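Local coordinates for suppressor of fused family protein (Neisseria gonorrhoeae, PDB 3K5J) that is of unknown function but is similar to the N-terminal domain of human Sufu, and may act through protein binding, at residues 65-70 with 117-122; 166-171 with 176-181. All blocks are in the same frame, centred on the assembly; numbering follows the deposited sequence. Where two conformers were deposited one is given.

Contact 1: residues 65-70 with 117-122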
ATOM      1  N   GLN A  65       6.770   2.605  -9.743  1.00 12.74           N
ATOM      2  CA  GLN A  65       5.533   2.649  -8.974  1.00 11.89           C
ATOM      3  C   GLN A  65       5.849   2.941  -7.491  1.00 11.48           C
ATOM      4  O   GLN A  65       6.939   2.653  -7.008  1.00 14.10           O
ATOM      5  CB  GLN A  65       4.677   1.379  -9.115  1.00 12.14           C
ATOM      6  CG  GLN A  65       5.477   0.093  -8.855  1.00 15.54           C
ATOM      7  CD  GLN A  65       5.761  -0.728 -10.081  1.00 15.60           C
ATOM      8  OE1 GLN A  65       5.687  -0.224 -11.202  1.00 16.99           O
ATOM      9  NE2 GLN A  65       6.139  -1.989  -9.873  1.00 17.93           N
ATOM     10  N   GLU A  66       4.841   3.514  -6.856  1.00 10.16           N
ATOM     11  CA  GLU A  66       4.736   3.669  -5.413  1.00 10.41           C
ATOM     12  C   GLU A  66       3.586   2.806  -4.914  1.00  9.56           C
ATOM     13  O   GLU A  66       2.808   2.267  -5.718  1.00 10.40           O
ATOM     14  CB  GLU A  66       4.445   5.115  -5.048  1.00 11.41           C
ATOM     15  CG  GLU A  66       5.476   6.130  -5.494  1.00 10.61           C
ATOM     16  CD  GLU A  66       6.861   6.060  -4.884  1.00 11.10           C
ATOM     17  OE1 GLU A  66       7.064   5.292  -3.914  1.00 11.10           O
ATOM     18  OE2 GLU A  66       7.770   6.779  -5.409  1.00 10.71           O
ATOM     19  N   PHE A  67       3.463   2.715  -3.585  1.00 10.55           N
ATOM     20  CA  PHE A  67       2.485   1.845  -2.945  1.00 10.80           C
ATOM     21  C   PHE A  67       1.734   2.621  -1.856  1.00 10.18           C
ATOM     22  O   PHE A  67       2.300   3.514  -1.207  1.00 10.89           O
ATOM     23  CB  PHE A  67       3.185   0.641  -2.325  1.00 10.99           C
ATOM     24  CG  PHE A  67       3.946  -0.187  -3.325  1.00 10.95           C
ATOM     25  CD1 PHE A  67       3.264  -1.074  -4.157  1.00 12.35           C
ATOM     26  CD2 PHE A  67       5.284   0.019  -3.553  1.00 15.19           C
ATOM     27  CE1 PHE A  67       3.943  -1.788  -5.106  1.00 12.90           C
ATOM     28  CE2 PHE A  67       5.951  -0.685  -4.551  1.00 16.20           C
ATOM     29  CZ  PHE A  67       5.287  -1.574  -5.324  1.00 14.15           C
ATOM     30  N   PHE A  68       0.476   2.270  -1.599  1.00  9.73           N
ATOM     31  CA  PHE A  68      -0.252   2.887  -0.510  1.00  9.92           C
ATOM     32  C   PHE A  68      -1.107   1.894   0.256  1.00  9.31           C
ATOM     33  O   PHE A  68      -1.558   0.874  -0.282  1.00 11.09           O
ATOM     34  CB  PHE A  68      -1.118   4.085  -0.983  1.00 10.04           C
ATOM     35  CG  PHE A  68      -2.201   3.734  -1.922  1.00 11.20           C
ATOM     36  CD1 PHE A  68      -3.464   3.401  -1.421  1.00 11.58           C
ATOM     37  CD2 PHE A  68      -2.018   3.770  -3.279  1.00 11.78           C
ATOM     38  CE1 PHE A  68      -4.493   3.050  -2.282  1.00 11.91           C
ATOM     39  CE2 PHE A  68      -3.059   3.442  -4.129  1.00 12.44           C
ATOM     40  CZ  PHE A  68      -4.293   3.074  -3.646  1.00 11.79           C
ATOM     41  N   ILE A  69      -1.354   2.245   1.516  1.00  9.35           N
ATOM     42  CA  ILE A  69      -2.170   1.475   2.470  1.00 10.58           C
ATOM     43  C   ILE A  69      -3.337   2.363   2.894  1.00 10.98           C
ATOM     44  O   ILE A  69      -3.116   3.548   3.257  1.00 11.09           O
ATOM     45  CB  ILE A  69      -1.347   1.068   3.705  1.00 10.25           C
ATOM     46  CG1 ILE A  69      -0.173   0.170   3.335  1.00 11.85           C
ATOM     47  CG2 ILE A  69      -2.242   0.414   4.771  1.00 12.61           C
ATOM     48  CD1 ILE A  69       0.969   0.095   4.355  1.00 13.54           C
ATOM     49  N   ILE A  70      -4.539   1.792   2.856  1.00 11.11           N
ATOM     50  CA  ILE A  70      -5.751   2.474   3.346  1.00 10.21           C
ATOM     51  C   ILE A  70      -6.076   1.898   4.719  1.00 11.34           C
ATOM     52  O   ILE A  70      -6.304   0.702   4.852  1.00 12.49           O
ATOM     53  CB  ILE A  70      -6.978   2.361   2.391  1.00 10.49           C
ATOM     54  CG1 ILE A  70      -6.591   2.538   0.917  1.00 11.66           C
ATOM     55  CG2 ILE A  70      -8.097   3.303   2.844  1.00 13.67           C
ATOM     56  CD1 ILE A  70      -7.754   2.263  -0.051  1.00 12.91           C
ATOM     57  N   PHE A 117      -0.137  -8.428   1.851  1.00 12.78           N
ATOM     58  CA  PHE A 117      -0.834  -7.563   0.903  1.00 12.50           C
ATOM     59  C   PHE A 117      -0.813  -8.202  -0.473  1.00 13.50           C
ATOM     60  O   PHE A 117       0.131  -8.868  -0.817  1.00 15.67           O
ATOM     61  CB  PHE A 117      -0.114  -6.212   0.757  1.00 12.52           C
ATOM     62  CG  PHE A 117      -0.022  -5.371   2.022  1.00 11.96           C
ATOM     63  CD1 PHE A 117      -1.169  -4.925   2.689  1.00 11.85           C
ATOM     64  CD2 PHE A 117       1.209  -4.904   2.461  1.00 13.90           C
ATOM     65  CE1 PHE A 117      -1.080  -4.097   3.776  1.00 13.39           C
ATOM     66  CE2 PHE A 117       1.300  -4.088   3.558  1.00 14.38           C
ATOM     67  CZ  PHE A 117       0.153  -3.683   4.221  1.00 13.11           C
ATOM     68  N   LEU A 118      -1.856  -7.943  -1.227  1.00 12.74           N
ATOM     69  CA  LEU A 118      -1.893  -8.171  -2.666  1.00 12.74           C
ATOM     70  C   LEU A 118      -1.720  -6.839  -3.386  1.00 11.49           C
ATOM     71  O   LEU A 118      -2.484  -5.904  -3.151  1.00 13.03           O
ATOM     72  CB  LEU A 118      -3.210  -8.771  -3.104  1.00 13.25           C
ATOM     73  CG  LEU A 118      -3.440  -9.026  -4.611  1.00 12.21           C
ATOM     74  CD1 LEU A 118      -2.376  -9.986  -5.186  1.00 14.83           C
ATOM     75  CD2 LEU A 118      -4.887  -9.459  -4.931  1.00 15.97           C
ATOM     76  N   ILE A 119      -0.676  -6.738  -4.200  1.00 11.95           N
ATOM     77  CA  ILE A 119      -0.373  -5.489  -4.953  1.00 11.83           C
ATOM     78  C   ILE A 119      -1.435  -5.381  -6.046  1.00 13.27           C
ATOM     79  O   ILE A 119      -1.530  -6.247  -6.927  1.00 13.35           O
ATOM     80  CB  ILE A 119       1.051  -5.468  -5.525  1.00 11.61           C
ATOM     81  CG1 ILE A 119       2.086  -5.564  -4.386  1.00 12.66           C
ATOM     82  CG2 ILE A 119       1.229  -4.198  -6.346  1.00 12.59           C
ATOM     83  CD1 ILE A 119       3.515  -5.713  -4.798  1.00 13.20           C
ATOM     84  N   SER A 120      -2.250  -4.349  -5.937  1.00 11.37           N
ATOM     85  CA  SER A 120      -3.450  -4.168  -6.737  0.70 11.90           C
ATOM     86  C   SER A 120      -3.546  -2.820  -7.434  1.00 12.01           C
ATOM     87  O   SER A 120      -2.922  -1.847  -7.003  1.00 12.38           O
ATOM     88  CB  SER A 120      -4.671  -4.341  -5.839  0.70 12.20           C
ATOM     89  OG  SER A 120      -4.658  -5.589  -5.161  0.70 11.46           O
ATOM     90  N   LEU A 121      -4.353  -2.758  -8.486  1.00 11.94           N
ATOM     91  CA  LEU A 121      -4.711  -1.468  -9.043  1.00 11.45           C
ATOM     92  C   LEU A 121      -5.534  -0.701  -7.996  1.00 12.48           C
ATOM     93  O   LEU A 121      -6.159  -1.312  -7.115  1.00 12.47           O
ATOM     94  CB  LEU A 121      -5.495  -1.630 -10.332  1.00 12.10           C
ATOM     95  CG  LEU A 121      -4.740  -2.205 -11.504  1.00 11.87           C
ATOM     96  CD1 LEU A 121      -5.656  -2.531 -12.680  1.00 14.57           C
ATOM     97  CD2 LEU A 121      -3.537  -1.305 -11.926  1.00 15.06           C
ATOM     98  N   PRO A 122      -5.529   0.642  -8.060  1.00 11.52           N
ATOM     99  CA  PRO A 122      -6.089   1.462  -6.946  1.00 11.92           C
ATOM    100  C   PRO A 122      -7.605   1.636  -7.117  1.00 11.40           C
ATOM    101  O   PRO A 122      -8.104   2.745  -7.302  1.00 12.73           O
ATOM    102  CB  PRO A 122      -5.301   2.771  -7.079  1.00 12.48           C
ATOM    103  CG  PRO A 122      -5.032   2.884  -8.548  1.00 13.15           C
ATOM    104  CD  PRO A 122      -4.687   1.460  -8.954  1.00 12.97           C
TER

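Contact 2: residues 166-171 with 176-181. With SO4 (sulfate ion), chain D.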
ATOM      1  N   ALA A 166     -17.812 -10.772  -3.038  1.00 33.50           N
ATOM      2  CA  ALA A 166     -18.065 -10.613  -1.595  1.00 30.90           C
ATOM      3  C   ALA A 166     -18.279  -9.137  -1.231  1.00 30.19           C
ATOM      4  O   ALA A 166     -18.950  -8.822  -0.240  1.00 33.77           O
ATOM      5  CB  ALA A 166     -16.882 -11.225  -0.790  1.00 28.34           C
ATOM      6  N   GLY A 167     -17.750  -8.221  -2.048  1.00 29.46           N
ATOM      7  CA  GLY A 167     -17.755  -6.789  -1.737  1.00 29.28           C
ATOM      8  C   GLY A 167     -16.864  -6.501  -0.540  1.00 28.66           C
ATOM      9  O   GLY A 167     -17.292  -5.824   0.408  1.00 28.67           O
ATOM     10  N   ILE A 168     -15.637  -7.020  -0.566  1.00 21.90           N
ATOM     11  CA  ILE A 168     -14.820  -7.030   0.641  1.00 18.88           C
ATOM     12  C   ILE A 168     -14.682  -5.663   1.311  1.00 17.79           C
ATOM     13  O   ILE A 168     -14.462  -4.605   0.653  1.00 22.07           O
ATOM     14  CB  ILE A 168     -13.473  -7.663   0.460  1.00 16.68           C
ATOM     15  CG1 ILE A 168     -12.661  -6.925  -0.601  1.00 18.89           C
ATOM     16  CG2 ILE A 168     -13.621  -9.192   0.152  1.00 19.41           C
ATOM     17  CD1 ILE A 168     -11.189  -7.309  -0.568  1.00 17.78           C
ATOM     18  N   ASP A 169     -14.790  -5.679   2.622  1.00 17.29           N
ATOM     19  CA  ASP A 169     -14.531  -4.461   3.399  1.00 17.14           C
ATOM     20  C   ASP A 169     -13.087  -4.503   3.815  1.00 15.74           C
ATOM     21  O   ASP A 169     -12.723  -5.064   4.832  1.00 15.45           O
ATOM     22  CB  ASP A 169     -15.429  -4.354   4.595  1.00 17.73           C
ATOM     23  CG  ASP A 169     -15.211  -3.072   5.386  1.00 18.59           C
ATOM     24  OD1 ASP A 169     -14.346  -2.235   5.020  1.00 18.96           O
ATOM     25  OD2 ASP A 169     -15.938  -2.884   6.353  1.00 22.35           O
ATOM     26  N   TYR A 170     -12.288  -3.802   3.020  1.00 15.96           N
ATOM     27  CA  TYR A 170     -10.878  -3.761   3.243  1.00 15.15           C
ATOM     28  C   TYR A 170     -10.429  -2.948   4.469  1.00 14.16           C
ATOM     29  O   TYR A 170      -9.274  -3.015   4.882  1.00 14.10           O
ATOM     30  CB  TYR A 170     -10.141  -3.296   1.979  1.00 15.36           C
ATOM     31  CG  TYR A 170     -10.677  -2.006   1.425  1.00 15.99           C
ATOM     32  CD1 TYR A 170     -10.252  -0.780   1.930  1.00 15.17           C
ATOM     33  CD2 TYR A 170     -11.558  -2.009   0.388  1.00 15.62           C
ATOM     34  CE1 TYR A 170     -10.747   0.407   1.431  1.00 17.28           C
ATOM     35  CE2 TYR A 170     -12.053  -0.819  -0.126  1.00 17.50           C
ATOM     36  CZ  TYR A 170     -11.637   0.383   0.400  1.00 14.45           C
ATOM     37  OH  TYR A 170     -12.154   1.560  -0.099  1.00 17.84           O
ATOM     38  N   LEU A 171     -11.350  -2.201   5.070  1.00 14.68           N
ATOM     39  CA  LEU A 171     -11.099  -1.510   6.318  1.00 15.22           C
ATOM     40  C   LEU A 171     -11.399  -2.308   7.560  1.00 14.58           C
ATOM     41  O   LEU A 171     -11.089  -1.859   8.641  1.00 16.86           O
ATOM     42  CB  LEU A 171     -11.827  -0.169   6.370  1.00 15.71           C
ATOM     43  CG  LEU A 171     -11.456   0.804   5.259  1.00 16.01           C
ATOM     44  CD1 LEU A 171     -12.388   2.060   5.350  1.00 19.49           C
ATOM     45  CD2 LEU A 171     -10.000   1.195   5.321  1.00 15.93           C
ATOM     46  N   ALA A 176     -14.284 -11.504   6.922  1.00 15.31           N
ATOM     47  CA  ALA A 176     -14.249 -12.910   6.578  1.00 15.28           C
ATOM     48  C   ALA A 176     -13.380 -13.158   5.363  1.00 14.29           C
ATOM     49  O   ALA A 176     -13.319 -12.344   4.415  1.00 14.54           O
ATOM     50  CB  ALA A 176     -15.645 -13.428   6.308  1.00 16.50           C
ATOM     51  N   SER A 177     -12.727 -14.298   5.351  1.00 14.13           N
ATOM     52  CA  SER A 177     -12.104 -14.779   4.112  0.50 14.45           C
ATOM     53  C   SER A 177     -13.128 -15.018   3.031  1.00 15.00           C
ATOM     54  O   SER A 177     -14.279 -15.371   3.319  1.00 16.73           O
ATOM     55  CB  SER A 177     -11.363 -16.083   4.319  0.50 14.48           C
ATOM     56  OG  SER A 177     -10.161 -15.856   4.994  0.50 15.15           O
ATOM     57  N   THR A 178     -12.694 -14.874   1.775  1.00 14.59           N
ATOM     58  CA  THR A 178     -13.517 -15.129   0.592  1.00 17.21           C
ATOM     59  C   THR A 178     -13.287 -16.505  -0.018  1.00 19.54           C
ATOM     60  O   THR A 178     -13.934 -16.849  -1.013  1.00 21.80           O
ATOM     61  CB  THR A 178     -13.247 -14.087  -0.486  1.00 15.21           C
ATOM     62  OG1 THR A 178     -11.877 -14.163  -0.947  1.00 17.42           O
ATOM     63  CG2 THR A 178     -13.625 -12.729   0.012  1.00 19.45           C
ATOM     64  N   VAL A 179     -12.372 -17.257   0.543  1.00 20.12           N
ATOM     65  CA  VAL A 179     -12.040 -18.569  -0.001  1.00 21.11           C
ATOM     66  C   VAL A 179     -11.890 -19.545   1.156  1.00 22.79           C
ATOM     67  O   VAL A 179     -11.689 -19.163   2.314  1.00 23.32           O
ATOM     68  CB  VAL A 179     -10.747 -18.542  -0.846  1.00 23.09           C
ATOM     69  CG1 VAL A 179     -10.841 -17.567  -2.041  1.00 27.90           C
ATOM     70  CG2 VAL A 179      -9.568 -18.297   0.044  1.00 23.51           C
ATOM     71  N   TRP A 180     -12.066 -20.823   0.834  1.00 22.16           N
ATOM     72  CA  TRP A 180     -11.927 -21.908   1.793  1.00 23.07           C
ATOM     73  C   TRP A 180     -11.256 -23.069   1.076  1.00 25.86           C
ATOM     74  O   TRP A 180     -11.624 -23.377  -0.070  1.00 27.02           O
ATOM     75  CB  TRP A 180     -13.297 -22.383   2.342  1.00 21.45           C
ATOM     76  CG  TRP A 180     -13.110 -23.582   3.214  1.00 20.24           C
ATOM     77  CD1 TRP A 180     -12.678 -23.599   4.539  1.00 21.53           C
ATOM     78  CD2 TRP A 180     -13.227 -24.940   2.803  1.00 22.87           C
ATOM     79  NE1 TRP A 180     -12.540 -24.907   4.949  1.00 24.04           N
ATOM     80  CE2 TRP A 180     -12.870 -25.742   3.909  1.00 22.75           C
ATOM     81  CE3 TRP A 180     -13.560 -25.556   1.593  1.00 30.18           C
ATOM     82  CZ2 TRP A 180     -12.872 -27.136   3.844  1.00 29.78           C
ATOM     83  CZ3 TRP A 180     -13.583 -26.960   1.534  1.00 32.56           C
ATOM     84  CH2 TRP A 180     -13.245 -27.723   2.656  1.00 32.15           C
ATOM     85  N   GLN A 181     -10.275 -23.685   1.693  1.00 28.01           N
ATOM     86  CA  GLN A 181      -9.695 -24.905   1.065  1.00 32.02           C
ATOM     87  C   GLN A 181      -9.708 -26.090   2.020  1.00 32.35           C
ATOM     88  O   GLN A 181      -9.463 -25.924   3.208  1.00 32.11           O
ATOM     89  CB  GLN A 181      -8.267 -24.641   0.560  1.00 34.68           C
ATOM     90  CG  GLN A 181      -8.212 -23.687  -0.644  1.00 40.64           C
ATOM     91  CD  GLN A 181      -6.783 -23.466  -1.166  1.00 44.97           C
ATOM     92  OE1 GLN A 181      -5.900 -23.031  -0.428  1.00 44.62           O
ATOM     93  NE2 GLN A 181      -6.559 -23.790  -2.436  1.00 49.10           N
TER
HETATM   94  S   SO4 D 185      -8.600 -17.016   7.824  1.00 18.56           S
HETATM   95  O1  SO4 D 185      -8.816 -18.383   8.232  1.00 18.47           O
HETATM   96  O2  SO4 D 185      -7.718 -16.956   6.717  1.00 21.27           O
HETATM   97  O3  SO4 D 185      -9.946 -16.535   7.416  1.00 23.57           O
HETATM   98  O4  SO4 D 185      -8.133 -16.181   8.958  1.00 17.19           O

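Contact 1: residues 65-70 with 117-122
Phe-67 and Ile-119 meet in the first of three apolar pairs, with no hydrogen bond passing between 65-70 and 117-122. The isoleucine brings its CG2 methyl up to the rim of the phenyl ring, in the ring plane, with Phe-67 CE1 and Ile-119 CG2 3.8 Å apart; Ile-119 CD1 lies 4.0 Å from Phe-67 CE1, so both branches converge on one ring carbon. Two residues further along, Ile-69 reaches Phe-117 nearly at a right angle, its CD1 lying 3.9 Å from Phe-117 CZ and its CG1 following close behind. With CG1 turned anti to its carbonyl carbon (chi1 -62°), Ile-69 extends this branch to the far end of the aromatic ring. Helix 77-91 joins these residues through His-78 and Leu-82 on Ile-69 and Thr-81 on Phe-117.

The third pair uses the loop after strand 116-120. Pro-122 CB abuts the edge of Phe-68 in the ring plane, 3.6 Å from Phe-68 CZ, while Ile-70 CG1 also lies in that plane at the ring edge. Trp-139 meets the same phenyl group with its plane tilted by only about 10°.

Polar ties lead outward instead: the buried Glu-66 carboxylate is gripped by Ser-56, Tyr-4 and the backbone N of Gly-58 and Gly-60. The nearest CA atoms, those of Phe-67 and Ile-119, are 8.1 Å apart; strand 135-143 pairs with both strands, parallel to 65-71 and antiparallel to 116-120, and the touching parts run 103° apart. This is second-neighbour packing across a shared middle strand, here in the mixed-sheet core of a Sufu-like alpha/beta fold.

Contact 2: residues 166-171 with 176-181
Thr-178 overlaps the 166-171 turn with a single methyl, CG2, which lies 3.5 Å from Ile-168 CG2 and 3.7 Å from Ala-166 CB. The two branched side chains cross at about a right angle, methyl against methyl, and the alanine adds a second apolar neighbour. A chi1 of 63° places the Thr-178 hydroxyl between its backbone N and carbonyl carbon and swings CG2 toward the turn; OG1 is hydrogen-bonded to Glu-147 OE2. One side chain thus joins an apolar patch through its methyl and a charged helix residue through its oxygen. No hydrogen bond links the two segments, and they bury just 90 Å² between them.

Gly-167, with a positive phi of 67°, takes the chain out of helix 156-166, and Asp-169 then forms an Asx turn: its OD1 accepts from Leu-171 N at 3.0 Å, the donor coming from above the carboxylate plane. Ser-177 OG is hydrogen-bonded to Thr-144 OG1 and Thr-146 OG1, and it also approaches a sulfate, probably from the crystallisation liquor, that is itself bonded to Thr-146 OG1. The serine was deposited in two conformers and the sulfate approach is unusually short, so its exact geometry is doubtful.

The contact is a surface one; its centre lies about 18 Å from the centre of the chain. Thr-178 rests on Leu-159, Lys-162 and Phe-163 of helix 156-166; Ile-168 shares Phe-163 and touches Leu-141 of strand 135-143; and Val-179 carries the C-terminal tail onto Glu-147 and Phe-150 of helix 145-150.

In the fold
From the N terminus the chain runs through helix 2-15 and strands 21-24, 39-43 and 52-57 before reaching 65-70. Contact 1 then closes a loop of 46 residues that holds helix 77-91 and strand 101-103. Strand 135-143 follows, then helices 145-150 and 156-166, and only afterwards does contact 2 close its short four-residue loop. The two lie in series, neither nested nor crossed, with centres about 17 Å apart. They nevertheless touch where Ile-70 packs on Tyr-170 and Leu-171. Trp-139 of strand 135-143, a neighbour of contact 1, meets Tyr-170 edge-to-face, so that the loop after the last helix is joined to the sheet core.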